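Local structure of K Homology domain-containing protein (Aeropyrum pernix, 1TUA) at residues A69-F74 / E137-I141; R32-V36 / N59-A63; D86-V90 / G142-M148; A149-A153 / H169-M174. The protein is of unknown function but contains K homology (KH) domains, and so probably binds RNA. All coordinates share one frame; numbering follows the deposited sequence.

Interaction 1: residues A69-F74 / E137-I141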
loop_
_atom_site.group_PDB
_atom_site.type_symbol
_atom_site.label_atom_id
_atom_site.label_comp_id
_atom_site.label_asym_id
_atom_site.label_seq_id
_atom_site.Cartn_x
_atom_site.Cartn_y
_atom_site.Cartn_z
ATOM N N ALA A 69 -2.080 -4.708 -3.436
ATOM C CA ALA A 69 -2.704 -3.580 -2.742
ATOM C C ALA A 69 -4.233 -3.729 -2.654
ATOM O O ALA A 69 -4.838 -3.397 -1.632
ATOM C CB ALA A 69 -2.335 -2.264 -3.437
ATOM N N ILE A 70 -4.858 -4.217 -3.722
ATOM C CA ILE A 70 -6.310 -4.412 -3.716
ATOM C C ILE A 70 -6.663 -5.547 -2.754
ATOM O O ILE A 70 -7.644 -5.467 -2.008
ATOM C CB ILE A 70 -6.836 -4.736 -5.133
ATOM C CG1 ILE A 70 -6.628 -3.513 -6.035
ATOM C CG2 ILE A 70 -8.321 -5.149 -5.074
ATOM C CD1 ILE A 70 -6.881 -3.782 -7.504
ATOM N N SER A 71 -5.852 -6.598 -2.771
ATOM C CA SER A 71 -6.048 -7.739 -1.877
ATOM C C SER A 71 -5.990 -7.278 -0.415
ATOM O O SER A 71 -6.758 -7.741 0.427
ATOM C CB SER A 71 -4.959 -8.790 -2.131
ATOM O OG SER A 71 -5.098 -9.896 -1.256
ATOM N N LEU A 72 -5.077 -6.356 -0.126
ATOM C CA LEU A 72 -4.912 -5.821 1.225
ATOM C C LEU A 72 -6.069 -4.938 1.695
ATOM O O LEU A 72 -6.199 -4.661 2.892
ATOM C CB LEU A 72 -3.597 -5.047 1.322
ATOM C CG LEU A 72 -2.349 -5.933 1.350
ATOM C CD1 LEU A 72 -1.110 -5.086 1.143
ATOM C CD2 LEU A 72 -2.283 -6.678 2.676
ATOM N N GLY A 73 -6.907 -4.488 0.765
ATOM C CA GLY A 73 -8.042 -3.671 1.159
ATOM C C GLY A 73 -8.262 -2.375 0.399
ATOM O O GLY A 73 -9.343 -1.791 0.480
ATOM N N PHE A 74 -7.249 -1.912 -0.328
ATOM C CA PHE A 74 -7.376 -0.679 -1.095
ATOM C C PHE A 74 -8.334 -0.826 -2.268
ATOM O O PHE A 74 -8.340 -1.847 -2.945
ATOM C CB PHE A 74 -6.025 -0.259 -1.695
ATOM C CG PHE A 74 -5.141 0.524 -0.763
ATOM C CD1 PHE A 74 -5.509 1.798 -0.331
ATOM C CD2 PHE A 74 -3.915 0.008 -0.357
ATOM C CE1 PHE A 74 -4.669 2.546 0.489
ATOM C CE2 PHE A 74 -3.061 0.748 0.464
ATOM C CZ PHE A 74 -3.439 2.021 0.887
ATOM N N GLU A 137 -3.741 -5.819 8.828
ATOM C CA GLU A 137 -2.630 -5.249 8.066
ATOM C C GLU A 137 -2.927 -3.807 7.679
ATOM O O GLU A 137 -4.017 -3.512 7.191
ATOM C CB GLU A 137 -2.384 -6.066 6.796
ATOM C CG GLU A 137 -1.794 -7.439 7.057
ATOM C CD GLU A 137 -2.102 -8.429 5.950
ATOM O OE1 GLU A 137 -3.303 -8.643 5.651
ATOM O OE2 GLU A 137 -1.146 -9.002 5.384
ATOM N N VAL A 138 -1.976 -2.907 7.918
ATOM C CA VAL A 138 -2.149 -1.510 7.521
ATOM C C VAL A 138 -1.249 -1.297 6.310
ATOM O O VAL A 138 -0.022 -1.350 6.419
ATOM C CB VAL A 138 -1.742 -0.535 8.617
ATOM C CG1 VAL A 138 -1.960 0.892 8.136
ATOM C CG2 VAL A 138 -2.559 -0.805 9.869
ATOM N N ALA A 139 -1.869 -1.089 5.151
ATOM C CA ALA A 139 -1.139 -0.900 3.900
ATOM C C ALA A 139 -0.947 0.586 3.607
ATOM O O ALA A 139 -1.856 1.394 3.812
ATOM C CB ALA A 139 -1.895 -1.574 2.757
ATOM N N ILE A 140 0.235 0.927 3.099
ATOM C CA ILE A 140 0.591 2.310 2.807
ATOM C C ILE A 140 1.162 2.456 1.402
ATOM O O ILE A 140 2.021 1.679 0.998
ATOM C CB ILE A 140 1.678 2.793 3.796
ATOM C CG1 ILE A 140 1.200 2.593 5.236
ATOM C CG2 ILE A 140 2.044 4.247 3.513
ATOM C CD1 ILE A 140 2.332 2.599 6.263
ATOM N N ILE A 141 0.695 3.464 0.675
ATOM C CA ILE A 141 1.191 3.741 -0.670
ATOM C C ILE A 141 1.743 5.160 -0.715
ATOM O O ILE A 141 1.044 6.111 -0.359
ATOM C CB ILE A 141 0.072 3.636 -1.738
ATOM C CG1 ILE A 141 -0.481 2.202 -1.797
ATOM C CG2 ILE A 141 0.630 4.055 -3.099
ATOM C CD1 ILE A 141 -1.766 2.065 -2.593
HETATM O O HOH W 1 -4.825 -2.988 4.474
#
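F74 lays one face of its ring under the end of I141: CD1 of I141 sits 3.8 Å from the centroid of the F74 ring and 18° off the ring normal, a CH-pi contact offset toward the rim. The two side chains run past each other in opposite directions, and the CE2-CZ side of the ring lies against the strand. There F74 CE2 lies 3.5 Å from A139 CB, while F74 CZ comes within 3.4 Å of A139 O at an oblique angle. L72 fills the next position, its CD1 at 3.9 Å from A139 CB. Its other methyl, CD2, is 3.7 Å from E137 OE1, the two side chains crossing at about a right angle; the E137 carboxylate itself is salt-bridged to K11. A water lies within hydrogen-bonding distance of L72 O (2.7 Å) and E137 O (2.9 Å), linking the two backbones. G73, with phi 131°, ends helix 57-72 in a Schellman motif; F74 N bonds back to A69 O (3.1 Å), and from this turn the F74 side chain points toward the strand. The face of strand 137-141 that carries E137, A139 and I141 is covered by the last turn of helix 57-72 and the F74 that follows it, an alpha/beta packing that joins two layers of the four-layer alpha-beta sandwich.

Interaction 2: residues R32-V36 / N59-A63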
loop_
_atom_site.group_PDB
_atom_site.type_symbol
_atom_site.label_atom_id
_atom_site.label_comp_id
_atom_site.label_asym_id
_atom_site.label_seq_id
_atom_site.Cartn_x
_atom_site.Cartn_y
_atom_site.Cartn_z
ATOM N N ARG A 32 -2.775 -0.907 -18.886
ATOM C CA ARG A 32 -1.778 0.103 -18.539
ATOM C C ARG A 32 -0.340 -0.390 -18.390
ATOM O O ARG A 32 0.599 0.405 -18.496
ATOM C CB ARG A 32 -2.217 0.822 -17.262
ATOM C CG ARG A 32 -3.495 1.619 -17.475
ATOM C CD ARG A 32 -3.977 2.324 -16.225
ATOM N NE ARG A 32 -3.003 3.282 -15.715
ATOM C CZ ARG A 32 -3.248 4.129 -14.717
ATOM N NH1 ARG A 32 -4.442 4.137 -14.130
ATOM N NH2 ARG A 32 -2.294 4.956 -14.296
ATOM N N THR A 33 -0.170 -1.693 -18.165
ATOM C CA THR A 33 1.161 -2.274 -17.966
ATOM C C THR A 33 1.659 -3.223 -19.059
ATOM O O THR A 33 2.844 -3.545 -19.103
ATOM C CB THR A 33 1.226 -3.033 -16.627
ATOM O OG1 THR A 33 0.224 -4.058 -16.618
ATOM C CG2 THR A 33 0.999 -2.082 -15.454
ATOM N N GLY A 34 0.768 -3.675 -19.936
ATOM C CA GLY A 34 1.188 -4.589 -20.986
ATOM C C GLY A 34 1.414 -5.985 -20.430
ATOM O O GLY A 34 2.310 -6.718 -20.864
ATOM N N THR A 35 0.594 -6.355 -19.455
ATOM C CA THR A 35 0.699 -7.667 -18.840
ATOM C C THR A 35 -0.552 -8.482 -19.108
ATOM O O THR A 35 -1.549 -7.970 -19.628
ATOM C CB THR A 35 0.875 -7.563 -17.301
ATOM O OG1 THR A 35 -0.225 -6.835 -16.738
ATOM C CG2 THR A 35 2.191 -6.863 -16.956
ATOM N N VAL A 36 -0.473 -9.766 -18.768
ATOM C CA VAL A 36 -1.590 -10.679 -18.898
ATOM C C VAL A 36 -1.791 -11.243 -17.496
ATOM O O VAL A 36 -0.866 -11.790 -16.892
ATOM C CB VAL A 36 -1.292 -11.812 -19.888
ATOM C CG1 VAL A 36 -2.485 -12.767 -19.952
ATOM C CG2 VAL A 36 -0.990 -11.223 -21.261
ATOM N N ASN A 59 7.154 -2.951 -15.121
ATOM C CA ASN A 59 5.751 -3.044 -15.529
ATOM C C ASN A 59 5.093 -4.253 -14.898
ATOM O O ASN A 59 3.962 -4.175 -14.418
ATOM C CB ASN A 59 5.634 -3.157 -17.049
ATOM C CG ASN A 59 5.794 -1.822 -17.744
ATOM O OD1 ASN A 59 6.604 -0.990 -17.329
ATOM N ND2 ASN A 59 5.026 -1.612 -18.818
ATOM N N LEU A 60 5.814 -5.372 -14.907
ATOM C CA LEU A 60 5.324 -6.624 -14.339
ATOM C C LEU A 60 5.192 -6.516 -12.816
ATOM O O LEU A 60 4.170 -6.886 -12.230
ATOM C CB LEU A 60 6.290 -7.754 -14.695
ATOM C CG LEU A 60 5.835 -9.170 -14.348
ATOM C CD1 LEU A 60 4.698 -9.587 -15.276
ATOM C CD2 LEU A 60 7.003 -10.124 -14.496
ATOM N N MET A 61 6.238 -5.993 -12.187
ATOM C CA MET A 61 6.264 -5.832 -10.744
ATOM C C MET A 61 5.182 -4.874 -10.233
ATOM O O MET A 61 4.490 -5.177 -9.263
ATOM C CB MET A 61 7.672 -5.383 -10.316
ATOM C CG MET A 61 8.738 -6.466 -10.569
ATOM S SD MET A 61 10.470 -5.936 -10.387
ATOM C CE MET A 61 10.543 -5.648 -8.678
ATOM N N LYS A 62 5.010 -3.729 -10.885
ATOM C CA LYS A 62 3.984 -2.784 -10.435
ATOM C C LYS A 62 2.578 -3.346 -10.645
ATOM O O LYS A 62 1.681 -3.094 -9.847
ATOM C CB LYS A 62 4.141 -1.438 -11.145
ATOM C CG LYS A 62 5.343 -0.643 -10.653
ATOM C CD LYS A 62 5.402 0.746 -11.280
ATOM C CE LYS A 62 6.455 1.616 -10.596
ATOM N NZ LYS A 62 6.098 1.931 -9.180
ATOM N N ALA A 63 2.382 -4.104 -11.721
ATOM C CA ALA A 63 1.084 -4.720 -11.978
ATOM C C ALA A 63 0.766 -5.641 -10.792
ATOM O O ALA A 63 -0.361 -5.661 -10.283
ATOM C CB ALA A 63 1.130 -5.533 -13.277
#
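N59 reaches across to the end of helix 24-33 and donates from ND2 to T33 O, at 2.9 Å and with an N-H...O angle of 160°. The acceptor lies close to the amide plane of N59, but the donor stands above the carbonyl plane of T33, 37° out of it. One turn further along helix 57-72, A63 CB meets both threonine hydroxyls, at 3.8 Å from T33 OG1 and 3.9 Å from T35 OG1. T35 also sends its methyl CG2 to L60 CD1, 4.1 Å away, where the leucine arrives obliquely.

What positions this first shell is a relay of hydroxyls. T35 OG1 donates to T33 OG1 over 2.8 Å, and T33 OG1 is in turn bonded to I29 O, one turn back in helix 24-33. Both threonines hold OG1 between backbone N and carbonyl carbon (chi1 58° in each), which sets the oxygens facing one another across G34, whose positive phi turns the chain from helix into strand 35-40. Around them V48 of strand 45-50 touches T35, L60 and A63.

The chemistry implies a division of labour: the two hydroxyls are paired with each other and with I29 O of helix 24-33, A63 and L60 pack against the turn, and a single hydrogen bond from the N59 side-chain amide ties it to helix 57-72.

Interaction 3: residues D86-V90 / G142-M148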
loop_
_atom_site.group_PDB
_atom_site.type_symbol
_atom_site.label_atom_id
_atom_site.label_comp_id
_atom_site.label_asym_id
_atom_site.label_seq_id
_atom_site.Cartn_x
_atom_site.Cartn_y
_atom_site.Cartn_z
ATOM N N ASP A 86 8.070 6.024 -8.691
ATOM C CA ASP A 86 8.501 6.227 -7.315
ATOM C C ASP A 86 7.513 5.846 -6.216
ATOM O O ASP A 86 7.840 5.960 -5.033
ATOM C CB ASP A 86 8.942 7.677 -7.118
ATOM C CG ASP A 86 10.070 8.069 -8.054
ATOM O OD1 ASP A 86 11.045 7.288 -8.171
ATOM O OD2 ASP A 86 9.981 9.156 -8.666
ATOM N N GLN A 87 6.318 5.393 -6.584
ATOM C CA GLN A 87 5.340 4.999 -5.567
ATOM C C GLN A 87 5.564 3.534 -5.193
ATOM O O GLN A 87 5.761 2.692 -6.063
ATOM C CB GLN A 87 3.905 5.186 -6.086
ATOM C CG GLN A 87 3.576 6.594 -6.540
ATOM C CD GLN A 87 3.844 7.613 -5.460
ATOM O OE1 GLN A 87 3.185 7.625 -4.417
ATOM N NE2 GLN A 87 4.828 8.474 -5.694
ATOM N N ILE A 88 5.551 3.236 -3.896
ATOM C CA ILE A 88 5.738 1.870 -3.424
ATOM C C ILE A 88 4.655 1.485 -2.410
ATOM O O ILE A 88 3.911 2.326 -1.907
ATOM C CB ILE A 88 7.124 1.671 -2.748
ATOM C CG1 ILE A 88 7.205 2.507 -1.469
ATOM C CG2 ILE A 88 8.240 2.055 -3.712
ATOM C CD1 ILE A 88 8.395 2.185 -0.605
ATOM N N LEU A 89 4.588 0.197 -2.116
ATOM C CA LEU A 89 3.623 -0.327 -1.167
ATOM C C LEU A 89 4.364 -0.850 0.056
ATOM O O LEU A 89 5.259 -1.686 -0.064
ATOM C CB LEU A 89 2.829 -1.463 -1.808
ATOM C CG LEU A 89 1.883 -2.261 -0.907
ATOM C CD1 LEU A 89 0.752 -1.368 -0.408
ATOM C CD2 LEU A 89 1.325 -3.438 -1.703
ATOM N N VAL A 90 3.997 -0.339 1.226
ATOM C CA VAL A 90 4.599 -0.772 2.480
ATOM C C VAL A 90 3.472 -1.285 3.348
ATOM O O VAL A 90 2.388 -0.703 3.366
ATOM C CB VAL A 90 5.301 0.382 3.195
ATOM C CG1 VAL A 90 5.728 -0.057 4.593
ATOM C CG2 VAL A 90 6.505 0.819 2.381
ATOM N N GLY A 142 2.993 5.296 -1.151
ATOM C CA GLY A 142 3.623 6.608 -1.259
ATOM C C GLY A 142 5.057 6.441 -1.731
ATOM O O GLY A 142 5.472 5.312 -1.995
ATOM N N ASP A 143 5.824 7.525 -1.867
ATOM C CA ASP A 143 7.212 7.331 -2.280
ATOM C C ASP A 143 7.963 6.771 -1.077
ATOM O O ASP A 143 7.473 6.833 0.053
ATOM C CB ASP A 143 7.870 8.625 -2.825
ATOM C CG ASP A 143 7.926 9.751 -1.818
ATOM O OD1 ASP A 143 8.429 9.544 -0.696
ATOM O OD2 ASP A 143 7.479 10.865 -2.160
ATOM N N TYR A 144 9.139 6.208 -1.321
ATOM C CA TYR A 144 9.922 5.579 -0.267
ATOM C C TYR A 144 9.988 6.258 1.098
ATOM O O TYR A 144 9.589 5.672 2.101
ATOM C CB TYR A 144 11.354 5.325 -0.743
ATOM C CG TYR A 144 12.151 4.553 0.277
ATOM C CD1 TYR A 144 11.866 3.214 0.539
ATOM C CD2 TYR A 144 13.139 5.177 1.034
ATOM C CE1 TYR A 144 12.542 2.516 1.535
ATOM C CE2 TYR A 144 13.822 4.488 2.033
ATOM C CZ TYR A 144 13.517 3.161 2.279
ATOM O OH TYR A 144 14.180 2.481 3.274
ATOM N N GLU A 145 10.506 7.479 1.147
ATOM C CA GLU A 145 10.632 8.178 2.419
ATOM C C GLU A 145 9.314 8.494 3.118
ATOM O O GLU A 145 9.202 8.342 4.337
ATOM C CB GLU A 145 11.421 9.461 2.225
ATOM C CG GLU A 145 12.829 9.219 1.779
ATOM C CD GLU A 145 13.646 10.474 1.850
ATOM O OE1 GLU A 145 13.363 11.411 1.072
ATOM O OE2 GLU A 145 14.558 10.530 2.699
ATOM N N ARG A 146 8.323 8.946 2.358
ATOM C CA ARG A 146 7.023 9.263 2.935
ATOM C C ARG A 146 6.308 8.003 3.429
ATOM O O ARG A 146 5.705 8.007 4.503
ATOM C CB ARG A 146 6.163 10.012 1.914
ATOM C CG ARG A 146 6.674 11.420 1.644
ATOM C CD ARG A 146 5.880 12.122 0.558
ATOM N NE ARG A 146 6.238 13.538 0.488
ATOM C CZ ARG A 146 7.432 13.992 0.126
ATOM N NH1 ARG A 146 8.396 13.145 -0.212
ATOM N NH2 ARG A 146 7.670 15.298 0.122
ATOM N N ALA A 147 6.381 6.922 2.656
ATOM C CA ALA A 147 5.752 5.669 3.070
ATOM C C ALA A 147 6.434 5.139 4.343
ATOM O O ALA A 147 5.773 4.620 5.245
ATOM C CB ALA A 147 5.841 4.632 1.947
ATOM N N MET A 148 7.757 5.270 4.415
ATOM C CA MET A 148 8.477 4.801 5.592
ATOM C C MET A 148 8.162 5.686 6.803
ATOM O O MET A 148 8.114 5.197 7.938
ATOM C CB MET A 148 9.989 4.756 5.325
ATOM C CG MET A 148 10.421 3.644 4.344
ATOM S SD MET A 148 9.771 1.977 4.760
ATOM C CE MET A 148 10.664 1.651 6.255
HETATM O O HOH W 2 10.151 6.064 -3.939
#
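I88 and Y144 cross at a slant, with I88 CD1 at the edge of the tyrosine ring, near its plane and 3.8 Å from Y144 CD1. The same methyl lies 3.7 Å from Y144 CA, so it rests against the root of the side chain as well as the ring. This reach follows from the first torsion of I88 (chi1 65°), which sets CG1 between backbone N and carbonyl carbon and sends CD1 over the start of helix 144-158. M148 CG covers one face of the Y144 ring.

Further along strand 87-93, V90 points at the helix and brings CG2 to 3.9 Å from A147 CB, with M148 SD beside it. The short strand and helix segments run nearly the same way, at 26° with axes 8.2 Å apart.

Q87 and D143 also pass obliquely, their amide and carboxylate planes 74° apart. The chain of Q87 bends at chi2, which carries OE1 to within 3.3 Å of G142 CA; that oxygen accepts from R81 NE.

In the backbone, I88 and G142 form an antiparallel hydrogen-bonded pair, I88 N to G142 O at 2.8 Å and G142 N to I88 O at 3.2 Å, the latter in the carbonyl plane. D143 then N-caps the helix: its OD1 accepts from R146 N, and its OD2 forms a salt bridge with R146 NH1. A water accepts from Y144 N and donates to D86 O.

Backbone bonds and the cap hold the corner and the first turn, and apolar packing, with one water bridge to D86 O, completes the link to 86-90; the D143 carboxylate at this N-terminus is probably stabilised as the anion.

Interaction 4: residues A149-A153 / H169-M174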
loop_
_atom_site.group_PDB
_atom_site.type_symbol
_atom_site.label_atom_id
_atom_site.label_comp_id
_atom_site.label_asym_id
_atom_site.label_seq_id
_atom_site.Cartn_x
_atom_site.Cartn_y
_atom_site.Cartn_z
ATOM N N ALA A 149 7.928 6.977 6.566
ATOM C CA ALA A 149 7.583 7.893 7.657
ATOM C C ALA A 149 6.220 7.494 8.225
ATOM O O ALA A 149 6.035 7.416 9.442
ATOM C CB ALA A 149 7.541 9.329 7.147
ATOM N N ALA A 150 5.267 7.234 7.334
ATOM C CA ALA A 150 3.923 6.827 7.733
ATOM C C ALA A 150 3.962 5.489 8.482
ATOM O O ALA A 150 3.260 5.292 9.475
ATOM C CB ALA A 150 3.032 6.709 6.496
ATOM N N LYS A 151 4.787 4.568 7.991
ATOM C CA LYS A 151 4.922 3.251 8.600
ATOM C C LYS A 151 5.346 3.400 10.057
ATOM O O LYS A 151 4.788 2.764 10.955
ATOM C CB LYS A 151 5.970 2.438 7.837
ATOM C CG LYS A 151 6.269 1.061 8.414
ATOM C CD LYS A 151 7.434 0.418 7.667
ATOM C CE LYS A 151 7.750 -0.978 8.188
ATOM N NZ LYS A 151 6.750 -1.995 7.750
ATOM N N GLN A 152 6.344 4.249 10.279
ATOM C CA GLN A 152 6.851 4.487 11.618
ATOM C C GLN A 152 5.751 5.066 12.516
ATOM O O GLN A 152 5.560 4.604 13.644
ATOM C CB GLN A 152 8.056 5.430 11.539
ATOM C CG GLN A 152 8.667 5.792 12.873
ATOM C CD GLN A 152 9.902 6.659 12.721
ATOM O OE1 GLN A 152 9.946 7.563 11.882
ATOM N NE2 GLN A 152 10.909 6.398 13.542
ATOM N N ALA A 153 5.022 6.065 12.016
ATOM C CA ALA A 153 3.943 6.676 12.791
ATOM C C ALA A 153 2.890 5.628 13.165
ATOM O O ALA A 153 2.405 5.597 14.303
ATOM C CB ALA A 153 3.305 7.808 11.999
ATOM N N HIS A 169 6.567 13.960 16.144
ATOM C CA HIS A 169 7.692 13.221 15.581
ATOM C C HIS A 169 7.612 13.172 14.054
ATOM O O HIS A 169 8.603 13.417 13.363
ATOM C CB HIS A 169 7.716 11.804 16.152
ATOM C CG HIS A 169 8.755 10.924 15.534
ATOM N ND1 HIS A 169 8.574 10.298 14.319
ATOM C CD2 HIS A 169 9.998 10.587 15.951
ATOM C CE1 HIS A 169 9.662 9.612 14.013
ATOM N NE2 HIS A 169 10.541 9.772 14.987
ATOM N N LEU A 170 6.425 12.859 13.539
ATOM C CA LEU A 170 6.188 12.785 12.100
ATOM C C LEU A 170 6.477 14.143 11.462
ATOM O O LEU A 170 7.021 14.227 10.364
ATOM C CB LEU A 170 4.737 12.374 11.848
ATOM C CG LEU A 170 4.306 11.951 10.446
ATOM C CD1 LEU A 170 5.226 10.861 9.911
ATOM C CD2 LEU A 170 2.858 11.467 10.512
ATOM N N GLU A 171 6.109 15.198 12.180
ATOM C CA GLU A 171 6.316 16.581 11.757
ATOM C C GLU A 171 7.813 16.826 11.524
ATOM O O GLU A 171 8.216 17.410 10.511
ATOM C CB GLU A 171 5.814 17.517 12.860
ATOM C CG GLU A 171 5.790 18.986 12.510
ATOM C CD GLU A 171 4.442 19.425 12.001
ATOM O OE1 GLU A 171 3.425 19.058 12.624
ATOM O OE2 GLU A 171 4.396 20.145 10.988
ATOM N N ARG A 172 8.629 16.378 12.478
ATOM C CA ARG A 172 10.078 16.538 12.391
ATOM C C ARG A 172 10.614 15.773 11.192
ATOM O O ARG A 172 11.405 16.299 10.411
ATOM C CB ARG A 172 10.752 16.016 13.661
ATOM C CG ARG A 172 10.260 16.678 14.932
ATOM C CD ARG A 172 10.711 18.127 15.036
ATOM N NE ARG A 172 10.017 18.828 16.115
ATOM C CZ ARG A 172 9.984 18.417 17.381
ATOM N NH1 ARG A 172 10.609 17.300 17.744
ATOM N NH2 ARG A 172 9.319 19.121 18.288
ATOM N N ILE A 173 10.179 14.525 11.061
ATOM C CA ILE A 173 10.612 13.673 9.963
ATOM C C ILE A 173 10.227 14.245 8.601
ATOM O O ILE A 173 11.050 14.282 7.684
ATOM C CB ILE A 173 10.004 12.251 10.088
ATOM C CG1 ILE A 173 10.506 11.575 11.368
ATOM C CG2 ILE A 173 10.356 11.421 8.863
ATOM C CD1 ILE A 173 12.005 11.414 11.438
ATOM N N MET A 174 8.979 14.691 8.470
ATOM C CA MET A 174 8.497 15.230 7.201
ATOM C C MET A 174 9.055 16.606 6.843
ATOM O O MET A 174 9.277 16.899 5.667
ATOM C CB MET A 174 6.967 15.259 7.185
ATOM C CG MET A 174 6.325 13.880 6.996
ATOM S SD MET A 174 6.816 13.036 5.454
ATOM C CE MET A 174 6.460 14.306 4.269
HETATM O O HOH W 3 13.009 8.918 13.442
#
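Apolar contacts carry most of this helix pair, and A149 is their hub. Its CB is 3.9 Å from L170 CD1 and equally far from I173 CG2, with M174 SD at 4.1 Å. L170 straddles two turns of the facing helix: CD1 also approaches A149 O at 3.6 Å, while CD2 reaches A153 CB at 4.0 Å. With CG opposite the backbone N (chi1 -168°), the branch swings toward the facing helix and both methyls touch it. L170 also touches M126 and T127 of helix 118-127.

The polar contact lies at one margin. Q152, its chain extended beyond CG, crosses H169 at about a right angle, and its amide plane stands 86° from the imidazole plane. Q152 OE1 meets the ring at its edge and in its plane, 3.0 Å from H169 CE1, a carbon rather than a nitrogen.

Water supplies the hydrogen bonds here: one molecule accepts from Q152 NE2 (3.3 Å) and pairs with H169 NE2 (3.0 Å).

With segment axes 10.2 Å apart at 166°, and small alanines facing larger side chains, the arrangement is an antiparallel helix-helix packing that adds the long C-terminal helix 163-188 to helix 144-158 of the second KH domain.

Along the chain interaction 2 closes first, while interactions 1 and 3 interleave and interaction 4 comes last. Helix 57-72 serves both interactions 2 and 1, whose centres are 18 Å apart, so it spans from the N-terminal KH region to the second sheet. Interactions 1 and 3 meet in that sheet, where I140 N lies 2.7 Å from V90 O, a probable hydrogen bond between neighbouring strands. Helix 144-158 then carries interactions 3 and 4, with centres 12 Å apart. Interactions 2 and 4, about 31 Å apart between centres, lie on opposite sides of the chain's centre. Together they trace a path through the layered sandwich, linking the two KH regions and the C-terminal helix.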